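Local coordinates for ammonium transporter (Kuenenia stuttgartiensis, PDB 6EU6), which probably binds ammonium in the membrane and passes the signal to a histidine kinase, as a sensor relative of the ammonium transporters, at residues Thr128-Val132 with Ala133-Pro137; Thr281-Ser284 with Asn285-Pro289; Trp370-Gly373 with Leu374-Phe378. All coordinates share one frame; numbering follows the deposited sequence.

Interaction 1 of 3, residues Thr128-Val132 with Ala133-Pro137; sequences TAFIV and AIIYP
Ala129 O accepts the N-H of Ala133 and Phe130 O that of Ile134, both at 3.0 Å, so helix 121-144 begins this stretch with ordinary i to i+4 turns. Then it widens: Tyr136 N reaches back five residues to Ile131 O at 2.8 Å, a pi-type turn whose donor lies in the carbonyl plane and whose N-H points nearly straight (161°). Pro137 brings no N-H to continue the ladder, and the short axes of 128-132 and 133-137 diverge by 45°. Phe130 carries the side-chain contact. With CG anti to the backbone N (chi1 -174°), its ring stands beside the next turn, where Ile134 CB lies over one face and Ile134 CD1 comes within 3.3 Å of Phe130 CE1. The Ile135 side chain runs at about a right angle to that of Phe130, its CD1 approaching the ring obliquely, 3.6 Å from Phe130 CE2. Ile131 CG1 also packs on Ile135 CB. Helices 167-185, 93-114 and 40-67 supply further packing. Pro137 CG sits 3.2 Å from Val132 O, a buried carbonyl with no hydrogen-bond partner; the kink thus costs one backbone bond, while the surrounding contact is almost wholly apolar.

Interaction 2 of 3, residues Thr281-Ser284 with Asn285-Pro289; sequences TASS and NMVTP
Ser283 O and Met286 N close a beta turn in the loop that joins helix 266-280 to helix 289-312, a local and largely buried contact. The hydrogen bond is 2.9 Å long and nearly straight at the hydrogen (166°), although the donor stands above the carbonyl plane and misses the lone-pair directions. Ser284 and Asn285 occupy the two central positions with backbone angles of the type I turn. Several side-chain carbons also gather near this oxygen. Met286 CG comes to 3.4 Å from Ser283 O, because chi1 of Met286 (56°) sets it between the backbone N and the carbonyl carbon, and the thioether chain then bends at chi3. Val287 turns both methyls to the oxygen: CG1 lies 3.6 Å from Ser283 O and CG2 3.7 Å. Val287 CG1 also lies 3.7 Å from Ser283 OG, so a methyl rather than a polar group meets that hydroxyl across the turn.

The turn hands the chain over to helix 289-312, for which Thr288 is the N-cap residue; its OG1 is hydrogen-bonded to Ser291 OG. Asn241 of helix 234-261 holds the loop from outside, its ND2 donating to the carbonyls of both Ser284 and Val287, and Pro289 packs on Phe59 of a second subunit. Asn285 divides its amide unequally. The OD1 end turns back over the chain, 3.8 Å from Ser283 C, and is buried with no hydrogen-bond partner. The ND2 end makes a weak hydrogen bond to a bound MES, a buffer molecule probably taken from the crystallisation liquor.

Interaction 3 of 3, residues Trp370-Gly373 with Leu374-Phe378; sequences WSFG and LGMLF
Leu374 sets a methyl over the face of the Trp370 indole. Its CD1 sits 3.5 Å from the centroid of the six-membered ring and only 5° off the ring normal, a CH-pi contact. With CG anti to the backbone N (chi1 177°), the indole stands out from the helix, one face turned to the Leu374 methyl, and its NE1 bonds to Ile135 O. Replacing Trp370 by an alanine would probably open a gap beside Leu374 CD1 and leave Ile135 O without its indole donor. Phe372 and Met376 form a looser pair, running side by side in the same direction. Met376 CG is over the ring face, 3.9 Å from the centroid of Phe372, whereas its SD stands obliquely at 4.5 Å from that centroid in a Met-aromatic contact. The solvent side is sparser: Leu377 is exposed and meets the backbone of Gly373, which has no side chain to pack against, with Leu377 CG 3.5 Å from Gly373 O. Four i to i+4 bonds link 370-373 to 374-377, with a wider pi-type turn at 370-372; the link from Met376 N to Phe372 O is 2.8 Å, that from Leu377 N to Gly373 O 3.1 Å. The four carbonyls of 370-373 thus find N-H partners in 374-377, one face each of Trp370 and Phe372 is met by aliphatic carbon, and the indole N-H is spent on helix 121-144.

Interactions 1 and 3 are neighbours, with centres 11 Å apart, and join helix 121-144 to helix 353-385. The bond from Trp370 NE1 to Ile135 O that ties them is 2.9 Å long, and the rings of Phe130 and Phe378 stack, Phe130 CG lying 3.4 Å from Phe378 CD1. Ile135 also packs on Ser371. Interaction 2 is remote, its centre 27 Å from that of interaction 1 and 30 Å from that of interaction 3, on the opposite side of the chain's centre. Bound small molecules fringe all three: a dodecyl maltoside about 6 Å from the Ala129 side chain, MES about 3 Å from that of Asn285, and the nonyl maltoside about 4 Å from that of Phe372, which packs on Ile183 of the detergent's pocket.

Interaction 1 of 3, residues Thr128-Val132 with Ala133-Pro137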
loop_
_atom_site.group_PDB
_atom_site.type_symbol
_atom_site.label_atom_id
_atom_site.label_comp_id
_atom_site.label_asym_id
_atom_site.label_seq_id
_atom_site.Cartn_x
_atom_site.Cartn_y
_atom_site.Cartn_z
ATOM N N THR A 128 -15.631 20.632 0.950
ATOM C CA THR A 128 -14.328 20.375 0.448
ATOM C C THR A 128 -13.772 21.518 -0.334
ATOM O O THR A 128 -12.637 21.944 -0.157
ATOM C CB THR A 128 -14.316 19.110 -0.495
ATOM O OG1 THR A 128 -14.851 17.979 0.212
ATOM C CG2 THR A 128 -12.871 18.813 -0.978
ATOM N N ALA A 129 -14.566 22.051 -1.227
ATOM C CA ALA A 129 -14.061 23.135 -2.046
ATOM C C ALA A 129 -13.721 24.336 -1.188
ATOM O O ALA A 129 -12.679 25.006 -1.395
ATOM C CB ALA A 129 -15.144 23.514 -3.067
ATOM N N PHE A 130 -14.582 24.601 -0.195
ATOM C CA PHE A 130 -14.388 25.781 0.658
ATOM C C PHE A 130 -13.149 25.678 1.556
ATOM O O PHE A 130 -12.345 26.618 1.657
ATOM C CB PHE A 130 -15.651 26.108 1.416
ATOM C CG PHE A 130 -15.575 27.405 2.210
ATOM C CD1 PHE A 130 -15.721 28.661 1.581
ATOM C CD2 PHE A 130 -15.422 27.396 3.611
ATOM C CE1 PHE A 130 -15.654 29.835 2.331
ATOM C CE2 PHE A 130 -15.352 28.595 4.323
ATOM C CZ PHE A 130 -15.476 29.798 3.678
ATOM N N ILE A 131 -12.941 24.521 2.183
ATOM C CA ILE A 131 -11.789 24.367 3.031
ATOM C C ILE A 131 -10.504 24.463 2.244
ATOM O O ILE A 131 -9.543 25.097 2.715
ATOM C CB ILE A 131 -11.883 23.152 3.977
ATOM C CG1 ILE A 131 -10.758 23.260 5.056
ATOM C CG2 ILE A 131 -11.748 21.849 3.206
ATOM C CD1 ILE A 131 -10.722 22.137 6.048
ATOM N N VAL A 132 -10.485 23.917 1.015
ATOM C CA VAL A 132 -9.291 23.877 0.251
ATOM C C VAL A 132 -8.919 25.237 -0.425
ATOM O O VAL A 132 -7.727 25.525 -0.650
ATOM C CB VAL A 132 -9.333 22.746 -0.789
ATOM C CG1 VAL A 132 -8.035 22.715 -1.586
ATOM C CG2 VAL A 132 -9.429 21.347 -0.088
ATOM N N ALA A 133 -9.952 26.021 -0.764
ATOM C CA ALA A 133 -9.818 27.337 -1.438
ATOM C C ALA A 133 -9.549 28.476 -0.469
ATOM O O ALA A 133 -8.846 29.373 -0.843
ATOM C CB ALA A 133 -11.085 27.651 -2.277
ATOM N N ILE A 134 -10.042 28.383 0.767
ATOM C CA ILE A 134 -10.072 29.492 1.755
ATOM C C ILE A 134 -9.453 29.162 3.107
ATOM O O ILE A 134 -8.358 29.637 3.441
ATOM C CB ILE A 134 -11.519 30.031 1.907
ATOM C CG1 ILE A 134 -11.860 30.754 0.583
ATOM C CG2 ILE A 134 -11.596 31.081 3.017
ATOM C CD1 ILE A 134 -13.261 30.652 0.234
ATOM N N ILE A 135 -10.122 28.327 3.862
ATOM C CA ILE A 135 -9.718 28.081 5.270
ATOM C C ILE A 135 -8.303 27.543 5.340
ATOM O O ILE A 135 -7.422 28.132 6.003
ATOM C CB ILE A 135 -10.710 27.150 6.007
ATOM C CG1 ILE A 135 -12.107 27.783 6.025
ATOM C CG2 ILE A 135 -10.234 26.797 7.397
ATOM C CD1 ILE A 135 -13.139 26.899 6.665
ATOM N N TYR A 136 -8.068 26.409 4.647
ATOM C CA TYR A 136 -6.750 25.732 4.791
ATOM C C TYR A 136 -5.567 26.547 4.261
ATOM O O TYR A 136 -4.546 26.722 4.970
ATOM C CB TYR A 136 -6.821 24.304 4.159
ATOM C CG TYR A 136 -5.526 23.632 4.125
ATOM C CD1 TYR A 136 -5.003 23.066 5.261
ATOM C CD2 TYR A 136 -4.758 23.639 2.964
ATOM C CE1 TYR A 136 -3.753 22.490 5.250
ATOM C CE2 TYR A 136 -3.470 23.079 2.927
ATOM C CZ TYR A 136 -2.977 22.470 4.082
ATOM O OH TYR A 136 -1.726 21.847 4.075
ATOM N N PRO A 137 -5.626 26.984 3.004
ATOM C CA PRO A 137 -4.440 27.635 2.514
ATOM C C PRO A 137 -4.138 29.055 3.148
ATOM O O PRO A 137 -2.991 29.435 3.237
ATOM C CB PRO A 137 -4.713 27.800 1.002
ATOM C CG PRO A 137 -6.199 27.897 0.908
ATOM C CD PRO A 137 -6.743 27.022 2.046
#

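Interaction 2 of 3, residues Thr281-Ser284 with Asn285-Pro289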
loop_
_atom_site.group_PDB
_atom_site.type_symbol
_atom_site.label_atom_id
_atom_site.label_comp_id
_atom_site.label_asym_id
_atom_site.label_seq_id
_atom_site.Cartn_x
_atom_site.Cartn_y
_atom_site.Cartn_z
ATOM N N THR A 281 2.952 14.684 14.691
ATOM C CA THR A 281 3.109 15.424 13.464
ATOM C C THR A 281 3.623 16.840 13.719
ATOM O O THR A 281 4.183 17.498 12.806
ATOM C CB THR A 281 1.739 15.425 12.681
ATOM O OG1 THR A 281 1.483 14.067 12.226
ATOM C CG2 THR A 281 1.777 16.119 11.486
ATOM N N ALA A 282 3.395 17.362 14.919
ATOM C CA ALA A 282 3.844 18.766 15.211
ATOM C C ALA A 282 5.338 18.821 15.435
ATOM O O ALA A 282 5.929 19.868 15.273
ATOM C CB ALA A 282 3.182 19.299 16.464
ATOM N N SER A 283 5.933 17.721 15.888
ATOM C CA SER A 283 7.232 17.799 16.493
ATOM C C SER A 283 8.171 16.665 16.187
ATOM O O SER A 283 9.259 16.587 16.761
ATOM C CB SER A 283 7.067 17.883 18.006
ATOM O OG SER A 283 6.544 16.668 18.491
ATOM N N SER A 284 7.837 15.796 15.244
ATOM C CA SER A 284 8.619 14.554 15.128
ATOM C C SER A 284 10.074 14.791 14.723
ATOM O O SER A 284 10.891 13.913 14.923
ATOM C CB SER A 284 7.938 13.559 14.168
ATOM O OG SER A 284 7.769 14.213 12.954
ATOM N N ASN A 285 10.426 15.961 14.159
ATOM C CA ASN A 285 11.810 16.235 13.785
ATOM C C ASN A 285 12.642 16.800 14.945
ATOM O O ASN A 285 13.864 16.930 14.816
ATOM C CB ASN A 285 11.848 17.249 12.657
ATOM C CG ASN A 285 11.244 18.613 13.070
ATOM O OD1 ASN A 285 10.234 18.704 13.796
ATOM N ND2 ASN A 285 11.852 19.667 12.604
ATOM N N MET A 286 12.019 17.100 16.072
ATOM C CA MET A 286 12.703 17.878 17.125
ATOM C C MET A 286 12.669 17.287 18.475
ATOM O O MET A 286 13.146 17.917 19.431
ATOM C CB MET A 286 12.195 19.340 17.182
ATOM C CG MET A 286 10.738 19.579 17.379
ATOM S SD MET A 286 10.137 21.303 17.050
ATOM C CE MET A 286 10.758 21.572 15.486
ATOM N N VAL A 287 12.162 16.066 18.568
ATOM C CA VAL A 287 12.056 15.363 19.854
ATOM C C VAL A 287 12.858 14.081 19.770
ATOM O O VAL A 287 13.232 13.653 18.682
ATOM C CB VAL A 287 10.603 15.076 20.282
ATOM C CG1 VAL A 287 9.792 16.354 20.275
ATOM C CG2 VAL A 287 9.896 14.020 19.394
ATOM N N THR A 288 13.161 13.521 20.927
ATOM C CA THR A 288 13.831 12.223 21.067
ATOM C C THR A 288 12.769 11.094 21.054
ATOM O O THR A 288 11.592 11.326 21.351
ATOM C CB THR A 288 14.610 12.129 22.441
ATOM O OG1 THR A 288 13.674 12.237 23.530
ATOM C CG2 THR A 288 15.712 13.203 22.592
ATOM N N PRO A 289 13.189 9.861 20.796
ATOM C CA PRO A 289 12.204 8.802 20.815
ATOM C C PRO A 289 11.487 8.645 22.158
ATOM O O PRO A 289 10.272 8.389 22.153
ATOM C CB PRO A 289 13.022 7.559 20.491
ATOM C CG PRO A 289 14.162 8.064 19.693
ATOM C CD PRO A 289 14.496 9.404 20.302
#

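Interaction 3 of 3, residues Trp370-Gly373 with Leu374-Phe378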
loop_
_atom_site.group_PDB
_atom_site.type_symbol
_atom_site.label_atom_id
_atom_site.label_comp_id
_atom_site.label_asym_id
_atom_site.label_seq_id
_atom_site.Cartn_x
_atom_site.Cartn_y
_atom_site.Cartn_z
ATOM N N TRP A 370 -10.548 30.695 13.354
ATOM C CA TRP A 370 -10.651 30.788 11.916
ATOM C C TRP A 370 -11.477 29.624 11.291
ATOM O O TRP A 370 -12.415 29.863 10.548
ATOM C CB TRP A 370 -9.232 30.816 11.365
ATOM C CG TRP A 370 -9.067 30.851 9.815
ATOM C CD1 TRP A 370 -8.531 29.830 9.004
ATOM C CD2 TRP A 370 -9.312 31.945 8.950
ATOM N NE1 TRP A 370 -8.483 30.255 7.685
ATOM C CE2 TRP A 370 -8.984 31.531 7.620
ATOM C CE3 TRP A 370 -9.862 33.219 9.135
ATOM C CZ2 TRP A 370 -9.110 32.388 6.517
ATOM C CZ3 TRP A 370 -9.979 34.073 8.017
ATOM C CH2 TRP A 370 -9.614 33.644 6.730
ATOM N N SER A 371 -11.092 28.364 11.577
ATOM C CA SER A 371 -11.683 27.221 10.928
ATOM C C SER A 371 -13.049 26.865 11.489
ATOM O O SER A 371 -14.002 26.693 10.726
ATOM C CB SER A 371 -10.680 25.998 10.899
ATOM O OG SER A 371 -11.319 24.909 10.270
ATOM N N PHE A 372 -13.218 26.823 12.810
ATOM C CA PHE A 372 -14.569 26.633 13.337
ATOM C C PHE A 372 -15.455 27.840 12.979
ATOM O O PHE A 372 -16.577 27.677 12.570
ATOM C CB PHE A 372 -14.502 26.442 14.824
ATOM C CG PHE A 372 -15.804 26.116 15.423
ATOM C CD1 PHE A 372 -16.350 24.835 15.278
ATOM C CD2 PHE A 372 -16.510 27.091 16.147
ATOM C CE1 PHE A 372 -17.604 24.545 15.765
ATOM C CE2 PHE A 372 -17.761 26.796 16.655
ATOM C CZ PHE A 372 -18.295 25.514 16.490
ATOM N N GLY A 373 -14.988 29.066 13.178
ATOM C CA GLY A 373 -15.850 30.213 12.898
ATOM C C GLY A 373 -16.252 30.387 11.440
ATOM O O GLY A 373 -17.427 30.574 11.116
ATOM N N LEU A 374 -15.299 30.318 10.533
ATOM C CA LEU A 374 -15.680 30.314 9.117
ATOM C C LEU A 374 -16.490 29.096 8.680
ATOM O O LEU A 374 -17.321 29.169 7.767
ATOM C CB LEU A 374 -14.489 30.416 8.213
ATOM C CG LEU A 374 -13.925 31.804 8.000
ATOM C CD1 LEU A 374 -12.687 31.751 7.086
ATOM C CD2 LEU A 374 -15.001 32.703 7.363
ATOM N N GLY A 375 -16.246 27.973 9.319
ATOM C CA GLY A 375 -16.998 26.789 9.005
ATOM C C GLY A 375 -18.415 26.940 9.449
ATOM O O GLY A 375 -19.352 26.583 8.672
ATOM N N MET A 376 -18.612 27.476 10.667
ATOM C CA MET A 376 -20.006 27.803 11.092
ATOM C C MET A 376 -20.725 28.750 10.105
ATOM O O MET A 376 -21.858 28.476 9.681
ATOM C CB MET A 376 -20.071 28.373 12.511
ATOM C CG MET A 376 -19.791 27.353 13.608
ATOM S SD MET A 376 -20.929 25.930 13.716
ATOM C CE MET A 376 -22.386 26.822 14.265
ATOM N N LEU A 377 -20.055 29.817 9.695
ATOM C CA LEU A 377 -20.624 30.749 8.748
ATOM C C LEU A 377 -20.926 30.082 7.413
ATOM O O LEU A 377 -21.974 30.279 6.786
ATOM C CB LEU A 377 -19.674 31.954 8.580
ATOM C CG LEU A 377 -19.741 32.839 9.847
ATOM C CD1 LEU A 377 -18.695 33.951 9.950
ATOM C CD2 LEU A 377 -21.134 33.453 9.935
ATOM N N PHE A 378 -20.000 29.250 6.989
ATOM C CA PHE A 378 -20.152 28.589 5.678
ATOM C C PHE A 378 -21.325 27.680 5.687
ATOM O O PHE A 378 -22.157 27.768 4.775
ATOM C CB PHE A 378 -18.879 27.848 5.267
ATOM C CG PHE A 378 -19.036 27.074 4.013
ATOM C CD1 PHE A 378 -18.915 27.695 2.785
ATOM C CD2 PHE A 378 -19.372 25.734 4.069
ATOM C CE1 PHE A 378 -19.152 26.993 1.586
ATOM C CE2 PHE A 378 -19.537 25.010 2.892
ATOM C CZ PHE A 378 -19.450 25.655 1.640
#